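Local coordinates for MutT/nudix family protein (Shewanella oneidensis, PDB 3GZ5), which acts as an ADP-ribose-dependent transcriptional regulator of NAD metabolism, joining a Nudix domain to a DNA-binding winged-helix domain, at residues T24-L29 with S104-Y109; V39-R44 with K129-A134; H47-L52 with L141-L146. One frame throughout, in Å; residues are numbered along the deposited sequence.

Interaction 1. Residues T24-L29 with S104-Y109; sequences TVDAVL and SVTVCY
Thr-24 to Ala-27 pair with Thr-106 to Tyr-109 as neighbouring parallel strands in the mixed sheet of the Nudix fold. Thr-24 N donates to Val-105 O (3.0 Å, 166° at the hydrogen), and the exchange continues through Val-107 N to Thr-24 O, Asp-26 N to Val-107 O, Tyr-109 N to Asp-26 O and Val-28 N to Tyr-109 O. The face bearing Val-25, Ala-27, Val-107 and Tyr-109 is tightly packed. Val-25 CG1, anti to the backbone N (chi1 -176°), approaches Tyr-109 CE2 obliquely at 3.5 Å, while Ala-27 CB lies 4.3 Å from Tyr-109 CB. Helix 68-80 covers this face through Thr-71, Val-72 and Leu-68, and Thr-92 of the second subunit packs on Val-107.

The other face is polar at its start and apolar further on, where Val-28 CG2 touches Cys-108 SG under helix 145-162. Thr-24, partly exposed, marks the solvent side: a water gives a hydrogen bond to Val-105 O and is also bonded to Thr-24 OG1. Deeper in, the side chain of the buried Asp-26 crosses that of Thr-106 at about a right angle. Thr-106 OG1 lies between two side chains of the opposite strand. Thr-24 OG1 is 2.8 Å from it, a probable hydrogen bond. Thr-106 OG1 donates to Asp-26 OD1 over 2.9 Å, reaching that oxygen from above the carboxylate plane, 63° out of it.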
loop_
_atom_site.group_PDB
_atom_site.type_symbol
_atom_site.label_atom_id
_atom_site.label_comp_id
_atom_site.label_asym_id
_atom_site.label_seq_id
_atom_site.Cartn_x
_atom_site.Cartn_y
_atom_site.Cartn_z
ATOM N N THR B 24 -7.590 -15.914 -2.359
ATOM C CA THR B 24 -7.262 -16.145 -0.963
ATOM C C THR B 24 -6.807 -14.858 -0.268
ATOM O O THR B 24 -6.568 -13.823 -0.908
ATOM C CB THR B 24 -6.189 -17.241 -0.790
ATOM O OG1 THR B 24 -4.979 -16.840 -1.450
ATOM C CG2 THR B 24 -6.675 -18.622 -1.359
ATOM N N VAL B 25 -6.717 -14.916 1.050
ATOM C CA VAL B 25 -6.159 -13.823 1.815
ATOM C C VAL B 25 -4.997 -14.462 2.594
ATOM O O VAL B 25 -5.134 -15.596 3.010
ATOM C CB VAL B 25 -7.268 -13.161 2.733
ATOM C CG1 VAL B 25 -6.734 -11.972 3.465
ATOM C CG2 VAL B 25 -8.455 -12.699 1.895
ATOM N N ASP B 26 -3.855 -13.775 2.726
ATOM C CA ASP B 26 -2.703 -14.272 3.506
ATOM C C ASP B 26 -2.188 -13.164 4.411
ATOM O O ASP B 26 -2.463 -12.003 4.193
ATOM C CB ASP B 26 -1.537 -14.728 2.601
ATOM C CG ASP B 26 -1.820 -16.051 1.886
ATOM O OD1 ASP B 26 -1.430 -16.214 0.727
ATOM O OD2 ASP B 26 -2.466 -16.934 2.475
ATOM N N ALA B 27 -1.396 -13.544 5.400
ATOM C CA ALA B 27 -0.807 -12.621 6.355
ATOM C C ALA B 27 0.600 -13.072 6.696
ATOM O O ALA B 27 0.828 -14.253 7.014
ATOM C CB ALA B 27 -1.629 -12.572 7.608
ATOM N N VAL B 28 1.531 -12.122 6.591
ATOM C CA VAL B 28 2.848 -12.209 7.210
ATOM C C VAL B 28 2.759 -11.561 8.601
ATOM O O VAL B 28 2.718 -10.333 8.739
ATOM C CB VAL B 28 3.941 -11.557 6.347
ATOM C CG1 VAL B 28 5.303 -11.890 6.901
ATOM C CG2 VAL B 28 3.849 -12.045 4.880
ATOM N N LEU B 29 2.668 -12.404 9.623
ATOM C CA LEU B 29 2.601 -11.960 10.988
ATOM C C LEU B 29 3.990 -12.084 11.598
ATOM O O LEU B 29 4.543 -13.192 11.657
ATOM C CB LEU B 29 1.607 -12.821 11.751
ATOM C CG LEU B 29 1.561 -12.778 13.284
ATOM C CD1 LEU B 29 1.044 -11.446 13.808
ATOM C CD2 LEU B 29 0.684 -13.939 13.799
ATOM N N SER B 104 -4.615 -17.290 -10.006
ATOM C CA SER B 104 -4.968 -17.070 -8.595
ATOM C C SER B 104 -4.579 -15.678 -8.113
ATOM O O SER B 104 -3.596 -15.091 -8.587
ATOM C CB SER B 104 -4.321 -18.103 -7.697
ATOM O OG SER B 104 -2.956 -17.816 -7.585
ATOM N N VAL B 105 -5.369 -15.177 -7.171
ATOM C CA VAL B 105 -5.184 -13.861 -6.593
ATOM C C VAL B 105 -5.077 -13.999 -5.087
ATOM O O VAL B 105 -5.895 -14.660 -4.472
ATOM C CB VAL B 105 -6.363 -12.913 -6.981
ATOM C CG1 VAL B 105 -6.236 -11.571 -6.295
ATOM C CG2 VAL B 105 -6.403 -12.717 -8.491
ATOM N N THR B 106 -4.070 -13.382 -4.497
ATOM C CA THR B 106 -3.931 -13.396 -3.058
ATOM C C THR B 106 -3.816 -11.964 -2.493
ATOM O O THR B 106 -2.964 -11.173 -2.911
ATOM C CB THR B 106 -2.737 -14.313 -2.573
ATOM O OG1 THR B 106 -3.044 -14.854 -1.275
ATOM C CG2 THR B 106 -1.487 -13.525 -2.436
ATOM N N VAL B 107 -4.695 -11.645 -1.552
ATOM C CA VAL B 107 -4.624 -10.375 -0.851
ATOM C C VAL B 107 -3.761 -10.576 0.408
ATOM O O VAL B 107 -4.127 -11.330 1.328
ATOM C CB VAL B 107 -6.027 -9.837 -0.523
ATOM C CG1 VAL B 107 -5.929 -8.435 0.077
ATOM C CG2 VAL B 107 -6.937 -9.871 -1.793
ATOM N N CYS B 108 -2.592 -9.944 0.407
ATOM C CA CYS B 108 -1.595 -10.135 1.456
ATOM C C CYS B 108 -1.582 -8.994 2.435
ATOM O O CYS B 108 -1.623 -7.836 2.032
ATOM C CB CYS B 108 -0.175 -10.336 0.885
ATOM S SG CYS B 108 0.958 -11.057 2.172
ATOM N N TYR B 109 -1.540 -9.350 3.722
ATOM C CA TYR B 109 -1.506 -8.437 4.856
ATOM C C TYR B 109 -0.185 -8.598 5.602
ATOM O O TYR B 109 0.434 -9.685 5.534
ATOM C CB TYR B 109 -2.650 -8.755 5.834
ATOM C CG TYR B 109 -4.010 -8.301 5.333
ATOM C CD1 TYR B 109 -4.586 -7.126 5.812
ATOM C CD2 TYR B 109 -4.689 -9.017 4.363
ATOM C CE1 TYR B 109 -5.819 -6.680 5.347
ATOM C CE2 TYR B 109 -5.927 -8.574 3.869
ATOM C CZ TYR B 109 -6.482 -7.414 4.374
ATOM O OH TYR B 109 -7.693 -6.964 3.900
HETATM O O HOH W 1 -5.284 -17.583 -4.342
#

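Interaction 2. Residues V39-R44 with K129-A134; sequences VLLVQR and KWWPLA
Val-39 N gives its proton to Trp-131 O over 2.9 Å, in a bond close to straight (165° at the hydrogen), and Trp-131 N returns one to Val-39 O. The same reciprocal pairing joins Leu-41 and Lys-129, where Leu-41 N meets Lys-129 O at 3.0 Å and Lys-129 N meets Leu-41 O. These two hydrogen-bonded antiparallel pairs enclose the non-hydrogen-bonded pair of Leu-40 and Trp-130, whose CA atoms are 4.6 Å apart.

Each tryptophan serves a different face of the sheet. Trp-130 has CG beside its backbone N, anti to the carbonyl carbon (chi1 -76°), and its indole folds back over Leu-40. The six-membered ring receives Leu-40 CB in a CH-pi contact, 4.0 Å from the ring centroid. Leu-40 CD1 sits over the centre of the same indole, so one face is packed by both ends of the leucine. On the reverse face, Leu-41 CB reaches Trp-131 CD1 obliquely at 3.5 Å, the two side chains crossing at about a right angle. Lys-129 CD lies over one face of the Trp-131 ring, toward its rim, and the lysine side chain is about 5 Å from the bound sodium ion.

Strand 22-33 flanks Leu-40 and Trp-130 through Leu-29, whereas Val-136 of helix 133-136, which starts just after the N-cap Pro-132, packs against Val-39, Leu-41 and Trp-131.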
loop_
_atom_site.group_PDB
_atom_site.type_symbol
_atom_site.label_atom_id
_atom_site.label_comp_id
_atom_site.label_asym_id
_atom_site.label_seq_id
_atom_site.Cartn_x
_atom_site.Cartn_y
_atom_site.Cartn_z
ATOM N N VAL B 39 8.638 -14.984 12.159
ATOM C CA VAL B 39 7.456 -14.964 11.277
ATOM C C VAL B 39 6.625 -16.231 11.536
ATOM O O VAL B 39 7.187 -17.332 11.680
ATOM C CB VAL B 39 7.859 -14.727 9.775
ATOM C CG1 VAL B 39 8.882 -15.742 9.315
ATOM C CG2 VAL B 39 6.654 -14.725 8.836
ATOM N N LEU B 40 5.312 -16.066 11.691
ATOM C CA LEU B 40 4.423 -17.202 11.943
ATOM C C LEU B 40 4.156 -17.990 10.666
ATOM O O LEU B 40 3.715 -17.422 9.672
ATOM C CB LEU B 40 3.082 -16.772 12.543
ATOM C CG LEU B 40 2.248 -17.975 13.019
ATOM C CD1 LEU B 40 2.782 -18.513 14.352
ATOM C CD2 LEU B 40 0.787 -17.624 13.161
ATOM N N LEU B 41 4.442 -19.293 10.696
ATOM C CA LEU B 41 4.241 -20.160 9.531
ATOM C C LEU B 41 3.374 -21.371 9.849
ATOM O O LEU B 41 3.224 -21.771 11.010
ATOM C CB LEU B 41 5.563 -20.576 8.895
ATOM C CG LEU B 41 6.432 -19.501 8.240
ATOM C CD1 LEU B 41 7.573 -20.190 7.523
ATOM C CD2 LEU B 41 5.685 -18.581 7.266
ATOM N N VAL B 42 2.760 -21.902 8.793
ATOM C CA VAL B 42 1.749 -22.950 8.879
ATOM C C VAL B 42 2.149 -24.000 7.866
ATOM O O VAL B 42 2.496 -23.676 6.722
ATOM C CB VAL B 42 0.315 -22.405 8.552
ATOM C CG1 VAL B 42 -0.742 -23.526 8.553
ATOM C CG2 VAL B 42 -0.077 -21.308 9.525
ATOM N N GLN B 43 2.151 -25.257 8.299
ATOM C CA GLN B 43 2.532 -26.338 7.408
ATOM C C GLN B 43 1.322 -26.780 6.588
ATOM O O GLN B 43 0.240 -26.999 7.145
ATOM C CB GLN B 43 3.117 -27.516 8.182
ATOM C CG GLN B 43 4.155 -28.242 7.376
ATOM C CD GLN B 43 4.589 -29.569 7.977
ATOM O OE1 GLN B 43 4.058 -30.033 9.003
ATOM N NE2 GLN B 43 5.553 -30.199 7.323
ATOM N N ARG B 44 1.526 -26.901 5.276
ATOM C CA ARG B 44 0.450 -27.258 4.349
ATOM C C ARG B 44 0.065 -28.742 4.408
ATOM O O ARG B 44 0.780 -29.614 3.881
ATOM C CB ARG B 44 0.817 -26.873 2.914
ATOM C CG ARG B 44 0.814 -25.389 2.628
ATOM C CD ARG B 44 0.486 -25.153 1.171
ATOM N NE ARG B 44 -0.928 -25.430 0.909
ATOM C CZ ARG B 44 -1.431 -25.706 -0.288
ATOM N NH1 ARG B 44 -2.727 -25.952 -0.428
ATOM N NH2 ARG B 44 -0.639 -25.761 -1.343
ATOM N N LYS B 129 4.086 -22.740 13.799
ATOM C CA LYS B 129 5.338 -22.436 14.493
ATOM C C LYS B 129 5.893 -21.043 14.164
ATOM O O LYS B 129 5.865 -20.614 13.008
ATOM C CB LYS B 129 6.382 -23.519 14.159
ATOM C CG LYS B 129 7.726 -23.398 14.882
ATOM C CD LYS B 129 8.621 -24.607 14.578
ATOM C CE LYS B 129 10.050 -24.450 15.126
ATOM N NZ LYS B 129 10.146 -24.661 16.616
ATOM N N TRP B 130 6.396 -20.351 15.189
ATOM C CA TRP B 130 7.200 -19.138 15.000
ATOM C C TRP B 130 8.584 -19.519 14.495
ATOM O O TRP B 130 9.315 -20.254 15.168
ATOM C CB TRP B 130 7.373 -18.390 16.312
ATOM C CG TRP B 130 6.189 -17.610 16.795
ATOM C CD1 TRP B 130 5.460 -17.858 17.913
ATOM C CD2 TRP B 130 5.617 -16.436 16.192
ATOM N NE1 TRP B 130 4.464 -16.922 18.048
ATOM C CE2 TRP B 130 4.536 -16.040 17.001
ATOM C CE3 TRP B 130 5.914 -15.685 15.044
ATOM C CZ2 TRP B 130 3.750 -14.915 16.709
ATOM C CZ3 TRP B 130 5.133 -14.580 14.752
ATOM C CH2 TRP B 130 4.061 -14.206 15.582
ATOM N N TRP B 131 8.952 -19.002 13.324
ATOM C CA TRP B 131 10.248 -19.274 12.720
ATOM C C TRP B 131 11.139 -18.037 12.673
ATOM O O TRP B 131 10.677 -16.975 12.282
ATOM C CB TRP B 131 10.067 -19.785 11.299
ATOM C CG TRP B 131 9.504 -21.162 11.209
ATOM C CD1 TRP B 131 8.185 -21.511 11.096
ATOM C CD2 TRP B 131 10.246 -22.382 11.207
ATOM N NE1 TRP B 131 8.061 -22.876 11.034
ATOM C CE2 TRP B 131 9.311 -23.438 11.095
ATOM C CE3 TRP B 131 11.619 -22.690 11.291
ATOM C CZ2 TRP B 131 9.703 -24.786 11.068
ATOM C CZ3 TRP B 131 12.007 -24.023 11.259
ATOM C CH2 TRP B 131 11.052 -25.053 11.156
ATOM N N PRO B 132 12.432 -18.176 13.051
ATOM C CA PRO B 132 13.390 -17.091 12.821
ATOM C C PRO B 132 13.399 -16.664 11.355
ATOM O O PRO B 132 13.478 -17.505 10.450
ATOM C CB PRO B 132 14.733 -17.721 13.213
ATOM C CG PRO B 132 14.375 -18.727 14.233
ATOM C CD PRO B 132 13.076 -19.319 13.724
ATOM N N LEU B 133 13.285 -15.366 11.120
ATOM C CA LEU B 133 13.230 -14.869 9.756
ATOM C C LEU B 133 14.402 -15.390 8.921
ATOM O O LEU B 133 14.207 -15.812 7.779
ATOM C CB LEU B 133 13.176 -13.346 9.733
ATOM C CG LEU B 133 13.181 -12.667 8.366
ATOM C CD1 LEU B 133 11.966 -13.078 7.516
ATOM C CD2 LEU B 133 13.213 -11.185 8.586
ATOM N N ALA B 134 15.607 -15.368 9.493
ATOM C CA ALA B 134 16.818 -15.825 8.797
ATOM C C ALA B 134 16.667 -17.254 8.307
ATOM O O ALA B 134 17.000 -17.554 7.161
ATOM C CB ALA B 134 18.032 -15.696 9.695
#

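Interaction 3. Residues H47-L52 with L141-L146; sequences HPFLGL and LAFDHL
Two turns at the surface of the Nudix domain meet here: the loop 47-52, which links strand 36-43 to strand 53-54, touches the type II' turn from Ala-142 to His-145 that leads into helix 145-162. The contact is made by Pro-48, Phe-49 and Leu-52 on one side and by Ala-142 and Phe-143 on the other, and its side-chain contacts are all apolar. At its centre the edge of the Phe-49 ring points at the face of the Phe-143 ring, with centroids 4.9 Å apart and planes at 64°. Phe-49 CD1 is the atom over that face, toward its rim, and Phe-49 CE1 comes within 3.7 Å of Phe-143 CD1.

The Phe-49 ring also turns one face to the backbone of the opposite turn, where Phe-143 N stands 3.5 Å above its plane. At the base of the Phe-49 side chain, CB meets Ala-142 CB at 3.8 Å, and Leu-52 CB approaches the same methyl more loosely. Pro-48, preceded by a cis peptide bond, brings CG to within 4.2 Å of Phe-143 CZ.

Both segments contain turns. Phe-143 takes the second position of its turn with a positive phi (51°), and the turn is closed by His-145 N donating to Ala-142 O. Gly-51 has the positive phi expected at the third position of the type II turn from Phe-49 to Leu-52. Arg-101 packs on both Pro-48 and Phe-143. The arrangement is a T-shaped aromatic pair joining two turns, one between strands of the Nudix sheet and the other at the start of a helix that packs on that sheet.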
loop_
_atom_site.group_PDB
_atom_site.type_symbol
_atom_site.label_atom_id
_atom_site.label_comp_id
_atom_site.label_asym_id
_atom_site.label_seq_id
_atom_site.Cartn_x
_atom_site.Cartn_y
_atom_site.Cartn_z
ATOM N N HIS B 47 -2.497 -30.624 -0.733
ATOM C CA HIS B 47 -1.910 -30.524 -2.079
ATOM C C HIS B 47 -2.474 -29.233 -2.717
ATOM O O HIS B 47 -3.621 -28.851 -2.414
ATOM C CB HIS B 47 -2.368 -31.762 -2.878
ATOM C CG HIS B 47 -1.282 -32.491 -3.628
ATOM N ND1 HIS B 47 -0.894 -33.778 -3.308
ATOM C CD2 HIS B 47 -0.562 -32.149 -4.724
ATOM C CE1 HIS B 47 0.034 -34.187 -4.158
ATOM N NE2 HIS B 47 0.251 -33.217 -5.030
ATOM N N PRO B 48 -1.690 -28.532 -3.565
ATOM C CA PRO B 48 -0.308 -28.730 -4.004
ATOM C C PRO B 48 0.702 -28.299 -2.928
ATOM O O PRO B 48 0.323 -28.188 -1.752
ATOM C CB PRO B 48 -0.207 -27.836 -5.250
ATOM C CG PRO B 48 -1.163 -26.743 -4.993
ATOM C CD PRO B 48 -2.281 -27.326 -4.173
ATOM N N PHE B 49 1.962 -28.071 -3.317
ATOM C CA PHE B 49 3.044 -27.731 -2.368
ATOM C C PHE B 49 2.783 -28.344 -0.990
ATOM O O PHE B 49 2.906 -27.686 0.039
ATOM C CB PHE B 49 3.220 -26.212 -2.246
ATOM C CG PHE B 49 3.760 -25.558 -3.477
ATOM C CD1 PHE B 49 2.943 -24.752 -4.250
ATOM C CD2 PHE B 49 5.088 -25.742 -3.859
ATOM C CE1 PHE B 49 3.427 -24.133 -5.399
ATOM C CE2 PHE B 49 5.602 -25.122 -5.013
ATOM C CZ PHE B 49 4.764 -24.312 -5.791
ATOM N N LEU B 50 2.398 -29.615 -0.997
ATOM C CA LEU B 50 2.006 -30.337 0.211
ATOM C C LEU B 50 3.202 -30.528 1.167
ATOM O O LEU B 50 4.364 -30.651 0.722
ATOM C CB LEU B 50 1.368 -31.676 -0.185
ATOM C CG LEU B 50 1.328 -32.836 0.815
ATOM C CD1 LEU B 50 0.110 -32.738 1.716
ATOM C CD2 LEU B 50 1.382 -34.163 0.044
ATOM N N GLY B 51 2.903 -30.519 2.470
ATOM C CA GLY B 51 3.926 -30.601 3.517
ATOM C C GLY B 51 4.873 -29.417 3.676
ATOM O O GLY B 51 5.623 -29.356 4.653
ATOM N N LEU B 52 4.867 -28.488 2.726
ATOM C CA LEU B 52 5.736 -27.308 2.802
ATOM C C LEU B 52 5.172 -26.266 3.770
ATOM O O LEU B 52 3.969 -26.259 4.057
ATOM C CB LEU B 52 5.960 -26.695 1.413
ATOM C CG LEU B 52 6.752 -27.538 0.410
ATOM C CD1 LEU B 52 6.599 -27.031 -1.000
ATOM C CD2 LEU B 52 8.231 -27.572 0.786
ATOM N N LEU B 141 9.461 -22.349 0.642
ATOM C CA LEU B 141 8.106 -21.987 1.062
ATOM C C LEU B 141 7.126 -22.255 -0.063
ATOM O O LEU B 141 7.451 -22.058 -1.240
ATOM C CB LEU B 141 8.038 -20.532 1.542
ATOM C CG LEU B 141 8.963 -20.189 2.717
ATOM C CD1 LEU B 141 8.708 -18.783 3.194
ATOM C CD2 LEU B 141 8.817 -21.169 3.881
ATOM N N ALA B 142 5.938 -22.726 0.303
ATOM C CA ALA B 142 4.850 -22.869 -0.658
ATOM C C ALA B 142 4.688 -21.606 -1.528
ATOM O O ALA B 142 4.943 -20.478 -1.082
ATOM C CB ALA B 142 3.554 -23.213 0.055
ATOM N N PHE B 143 4.317 -21.834 -2.782
ATOM C CA PHE B 143 3.962 -20.803 -3.732
ATOM C C PHE B 143 5.015 -19.716 -3.815
ATOM O O PHE B 143 6.209 -20.003 -4.003
ATOM C CB PHE B 143 2.582 -20.219 -3.403
ATOM C CG PHE B 143 1.485 -21.251 -3.267
ATOM C CD1 PHE B 143 0.838 -21.759 -4.394
ATOM C CD2 PHE B 143 1.070 -21.682 -2.019
ATOM C CE1 PHE B 143 -0.197 -22.703 -4.275
ATOM C CE2 PHE B 143 0.038 -22.630 -1.884
ATOM C CZ PHE B 143 -0.599 -23.130 -3.020
ATOM N N ASP B 144 4.574 -18.465 -3.700
ATOM C CA ASP B 144 5.456 -17.310 -3.820
ATOM C C ASP B 144 5.588 -16.630 -2.460
ATOM O O ASP B 144 5.951 -15.452 -2.388
ATOM C CB ASP B 144 4.924 -16.319 -4.889
ATOM C CG ASP B 144 3.506 -15.780 -4.565
ATOM O OD1 ASP B 144 2.830 -16.299 -3.648
ATOM O OD2 ASP B 144 3.067 -14.840 -5.249
ATOM N N HIS B 145 5.300 -17.382 -1.402
ATOM C CA HIS B 145 5.246 -16.860 -0.047
ATOM C C HIS B 145 6.567 -16.284 0.501
ATOM O O HIS B 145 6.552 -15.355 1.328
ATOM C CB HIS B 145 4.697 -17.907 0.907
ATOM C CG HIS B 145 3.248 -18.209 0.702
ATOM N ND1 HIS B 145 2.536 -19.009 1.566
ATOM C CD2 HIS B 145 2.381 -17.838 -0.273
ATOM C CE1 HIS B 145 1.291 -19.121 1.135
ATOM N NE2 HIS B 145 1.167 -18.405 0.029
ATOM N N LEU B 146 7.695 -16.814 0.032
ATOM C CA LEU B 146 8.975 -16.221 0.361
ATOM C C LEU B 146 9.049 -14.779 -0.127
ATOM O O LEU B 146 9.584 -13.906 0.560
ATOM C CB LEU B 146 10.146 -17.018 -0.231
ATOM C CG LEU B 146 11.527 -16.385 0.032
ATOM C CD1 LEU B 146 11.779 -16.283 1.538
ATOM C CD2 LEU B 146 12.656 -17.162 -0.658
#

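In the fold
Interactions 1 and 2 are buried and belong to one mixed sheet: strands 22-33 and 36-43 are neighbours, joined where Leu-40 N approaches Leu-29 O, with Val-28 packing on Val-39. Interaction 1 is parallel and includes a polar group of Thr-24, Asp-26 and Thr-106, the last two buried, whereas interaction 2 is antiparallel and packs indoles against aliphatic chains on both faces. Interaction 3 lies at the surface, where packing around an aromatic pair stands in for backbone pairing. It is tied to the others at both ends: Gly-51 is probably hydrogen-bonded to Arg-44 and Gln-43, beyond the paired part of interaction 2, and His-145 packs on Asp-26 of interaction 1.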